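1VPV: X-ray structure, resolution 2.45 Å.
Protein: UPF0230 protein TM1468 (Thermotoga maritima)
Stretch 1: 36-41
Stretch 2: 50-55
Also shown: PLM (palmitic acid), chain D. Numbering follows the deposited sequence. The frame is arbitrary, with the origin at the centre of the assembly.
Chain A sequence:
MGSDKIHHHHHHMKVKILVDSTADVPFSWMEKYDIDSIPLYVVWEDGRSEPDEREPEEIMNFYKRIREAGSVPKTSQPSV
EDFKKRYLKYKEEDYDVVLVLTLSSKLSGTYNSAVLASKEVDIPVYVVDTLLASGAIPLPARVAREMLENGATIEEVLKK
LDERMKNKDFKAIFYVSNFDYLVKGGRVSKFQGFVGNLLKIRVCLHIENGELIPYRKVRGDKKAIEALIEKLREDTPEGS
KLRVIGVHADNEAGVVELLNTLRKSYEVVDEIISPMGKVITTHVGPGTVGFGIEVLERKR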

# COMPACT_ATOMS: atom_id res chain seq x y z
N ASP A 36 11.53 -3.34 -6.35
CA ASP A 36 12.32 -2.90 -5.23
C ASP A 36 11.46 -1.98 -4.38
O ASP A 36 10.49 -1.38 -4.87
CB ASP A 36 13.51 -2.12 -5.77
CG ASP A 36 14.67 -2.01 -4.79
OD1 ASP A 36 14.59 -2.53 -3.65
OD2 ASP A 36 15.68 -1.37 -5.18
N SER A 37 11.84 -1.86 -3.11
CA SER A 37 11.15 -1.04 -2.14
C SER A 37 12.10 0.05 -1.59
O SER A 37 13.18 -0.27 -1.11
CB SER A 37 10.64 -1.92 -0.99
OG SER A 37 9.70 -1.21 -0.21
N ILE A 38 11.71 1.32 -1.68
CA ILE A 38 12.53 2.39 -1.12
C ILE A 38 11.96 2.80 0.24
O ILE A 38 10.80 3.10 0.34
CB ILE A 38 12.69 3.63 -2.06
CG1 ILE A 38 13.51 4.70 -1.37
CG2 ILE A 38 11.33 4.20 -2.50
CD1 ILE A 38 13.89 5.85 -2.30
N PRO A 39 12.80 2.78 1.30
CA PRO A 39 12.29 3.06 2.65
C PRO A 39 11.88 4.51 2.89
O PRO A 39 12.61 5.44 2.55
CB PRO A 39 13.47 2.70 3.57
CG PRO A 39 14.55 2.13 2.71
CD PRO A 39 14.25 2.48 1.29
N LEU A 40 10.72 4.69 3.51
CA LEU A 40 10.46 5.92 4.21
C LEU A 40 11.03 5.77 5.64
O LEU A 40 11.59 4.73 5.99
CB LEU A 40 8.96 6.23 4.25
CG LEU A 40 8.37 6.93 3.03
CD1 LEU A 40 8.30 5.97 1.82
CD2 LEU A 40 7.00 7.48 3.34
N TYR A 41 10.89 6.83 6.43
CA TYR A 41 11.48 6.89 7.76
C TYR A 41 10.46 7.06 8.88
O TYR A 41 9.39 7.67 8.72
CB TYR A 41 12.49 8.01 7.84
CG TYR A 41 13.57 7.91 6.80
CD1 TYR A 41 14.66 7.06 6.98
CD2 TYR A 41 13.52 8.69 5.65
CE1 TYR A 41 15.65 6.95 6.03
CE2 TYR A 41 14.54 8.61 4.68
CZ TYR A 41 15.60 7.74 4.88
OH TYR A 41 16.59 7.65 3.92
N GLU A 50 14.47 5.28 12.24
CA GLU A 50 14.71 3.99 11.56
C GLU A 50 14.10 3.95 10.19
O GLU A 50 13.08 4.61 9.93
CB GLU A 50 14.21 2.79 12.36
CG GLU A 50 12.80 2.85 12.81
CD GLU A 50 12.49 1.71 13.75
OE1 GLU A 50 12.55 0.55 13.29
OE2 GLU A 50 12.22 1.96 14.95
N PRO A 51 14.75 3.25 9.26
CA PRO A 51 14.13 3.10 7.96
C PRO A 51 13.10 1.94 7.90
O PRO A 51 13.18 0.98 8.69
CB PRO A 51 15.31 2.91 7.02
CG PRO A 51 16.41 2.32 7.91
CD PRO A 51 16.11 2.68 9.32
N ASP A 52 12.13 2.07 6.99
CA ASP A 52 11.08 1.06 6.77
C ASP A 52 11.57 0.04 5.73
O ASP A 52 11.16 0.07 4.57
CB ASP A 52 9.80 1.80 6.32
CG ASP A 52 8.54 0.91 6.28
OD1 ASP A 52 8.58 -0.29 6.56
OD2 ASP A 52 7.45 1.43 5.94
N GLU A 53 12.48 -0.86 6.14
CA GLU A 53 13.04 -1.86 5.21
C GLU A 53 12.09 -3.04 5.04
O GLU A 53 11.56 -3.53 6.03
CB GLU A 53 14.36 -2.42 5.75
CG GLU A 53 15.51 -1.44 5.83
CD GLU A 53 16.13 -1.05 4.49
OE1 GLU A 53 15.77 -1.60 3.42
OE2 GLU A 53 17.02 -0.17 4.51
N ARG A 54 11.90 -3.51 3.80
CA ARG A 54 11.03 -4.66 3.55
C ARG A 54 11.78 -5.94 3.79
O ARG A 54 12.17 -6.62 2.86
CB ARG A 54 10.47 -4.73 2.11
CG ARG A 54 9.36 -3.83 1.77
CD ARG A 54 8.15 -3.90 2.72
NE ARG A 54 7.17 -4.97 2.50
CZ ARG A 54 6.12 -5.16 3.30
NH1 ARG A 54 5.93 -4.37 4.34
NH2 ARG A 54 5.26 -6.14 3.09
N GLU A 55 11.89 -6.28 5.06
CA GLU A 55 12.58 -7.45 5.51
C GLU A 55 11.72 -8.01 6.65
O GLU A 55 11.41 -7.27 7.57
CB GLU A 55 13.96 -7.00 5.99
CG GLU A 55 14.52 -7.71 7.22
CD GLU A 55 15.02 -9.09 6.93
OE1 GLU A 55 15.96 -9.21 6.12
OE2 GLU A 55 14.48 -10.06 7.52
C1 PLM D . 5.15 10.18 4.93
O1 PLM D . 5.43 10.86 3.90
O2 PLM D . 5.56 10.53 6.08
C2 PLM D . 4.33 8.93 4.75
C3 PLM D . 2.88 9.15 5.16
C4 PLM D . 2.12 7.84 5.10
C5 PLM D . 0.69 8.08 5.58
C6 PLM D . -0.14 6.82 5.57
C7 PLM D . -1.58 7.06 5.98
C8 PLM D . -2.27 5.75 6.35
C9 PLM D . -2.62 4.93 5.12
CA PLM D . -3.23 3.59 5.48
CB PLM D . -3.70 2.87 4.23
CC PLM D . -4.04 1.42 4.55
CD PLM D . -4.68 0.69 3.35
CE PLM D . -4.82 -0.80 3.59
CF PLM D . -5.61 -1.50 2.50
CG PLM D . -4.76 -1.86 1.28
O HOH W 1 11.38 -0.27 1.78

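The two stretches run nearly antiparallel, their end-to-end directions 162° apart, and together bury 330 Å² of surface. One direct hydrogen bond joins them. Packing of two prolines and a tyrosine, CA-H...O contacts and one bridging water add most of the remaining contact.

Glu50 comes first. Its CA-to-CB bond points away from stretch 1, and its carboxylate is hydrogen-bonded elsewhere in the structure. The contribution here is made by the backbone. The carbonyl Glu50 O accepts a CA-H...O contact from Tyr41 CA at 3.5 Å. The same oxygen lies at the edge of the Tyr41 ring, near its plane. Any residue offers such a carbonyl, so the long acidic side chain is free to serve other partners.

Pro51 pairs with Tyr41 in an antiparallel, non-hydrogen-bonded bridge, with the CA atoms of Pro51 and Tyr41 4.6 Å apart. Proline has no N-H to donate, and this position does not ask for one. The side chains of the pair lie on the same face of the sheet. Tyr41, with chi1 in the m well, brings its CE1 to 4.2 Å from Pro51 CB. Pro39 approaches as well, with Pro39 CB 3.9 Å from Pro51 CB. The compact ring of Pro51 thus meets apolar carbon from two residues. Its backbone takes part too: Pro51 CA makes a CA-H...O contact of 3.6 Å with Leu40 O.

Asp52 supplies the direct hydrogen bond. Asp52 N donates to Leu40 O at 2.9 Å, with an angle of 154° at the hydrogen. Leu40 O therefore receives both this bond and the weaker approach from Pro51 CA. The CA-to-CB bond of Asp52 points sideways, and both carboxylate oxygens are hydrogen-bonded elsewhere, which suits a charged group in a buried place. Its carbonyl faces the contact: Asp52 O lies 3.6 Å from Pro39 CB. It also accepts a hydrogen bond from a water, 2.8 Å from Asp52 O to the water O. That water is also hydrogen-bonded to Ser37, 2.8 Å from its O to Ser37 OG, and so links the stretches where they stand farther apart.

Leu40 itself sends its side chain to the palmitic acid, with Leu40 CD2 3.3 Å from PLM C2. Its backbone carbonyl thus holds stretch 2, while its apolar CD2 methyl packs against the palmitic acid.

At Glu53 the CA-to-CB bond points away, but the side chain bends back, with chi1 and chi2 both m. Glu53 OE2 ends 3.8 Å from Pro39 CG, a packing contact only. A weak backbone hydrogen bond from Glu53 N to Pro51 O, 3.2 Å, helps hold the turn.

Arg54 starts toward stretch 1. Its CG packs 3.3 Å from Ser37 OG, and the small serine leaves room for both this methylene and the water. The end of the arginine then leads away, where its guanidinium is hydrogen-bonded elsewhere.

Glu55 makes no contact with stretch 1. It occupies the N-cap position of the helix that follows.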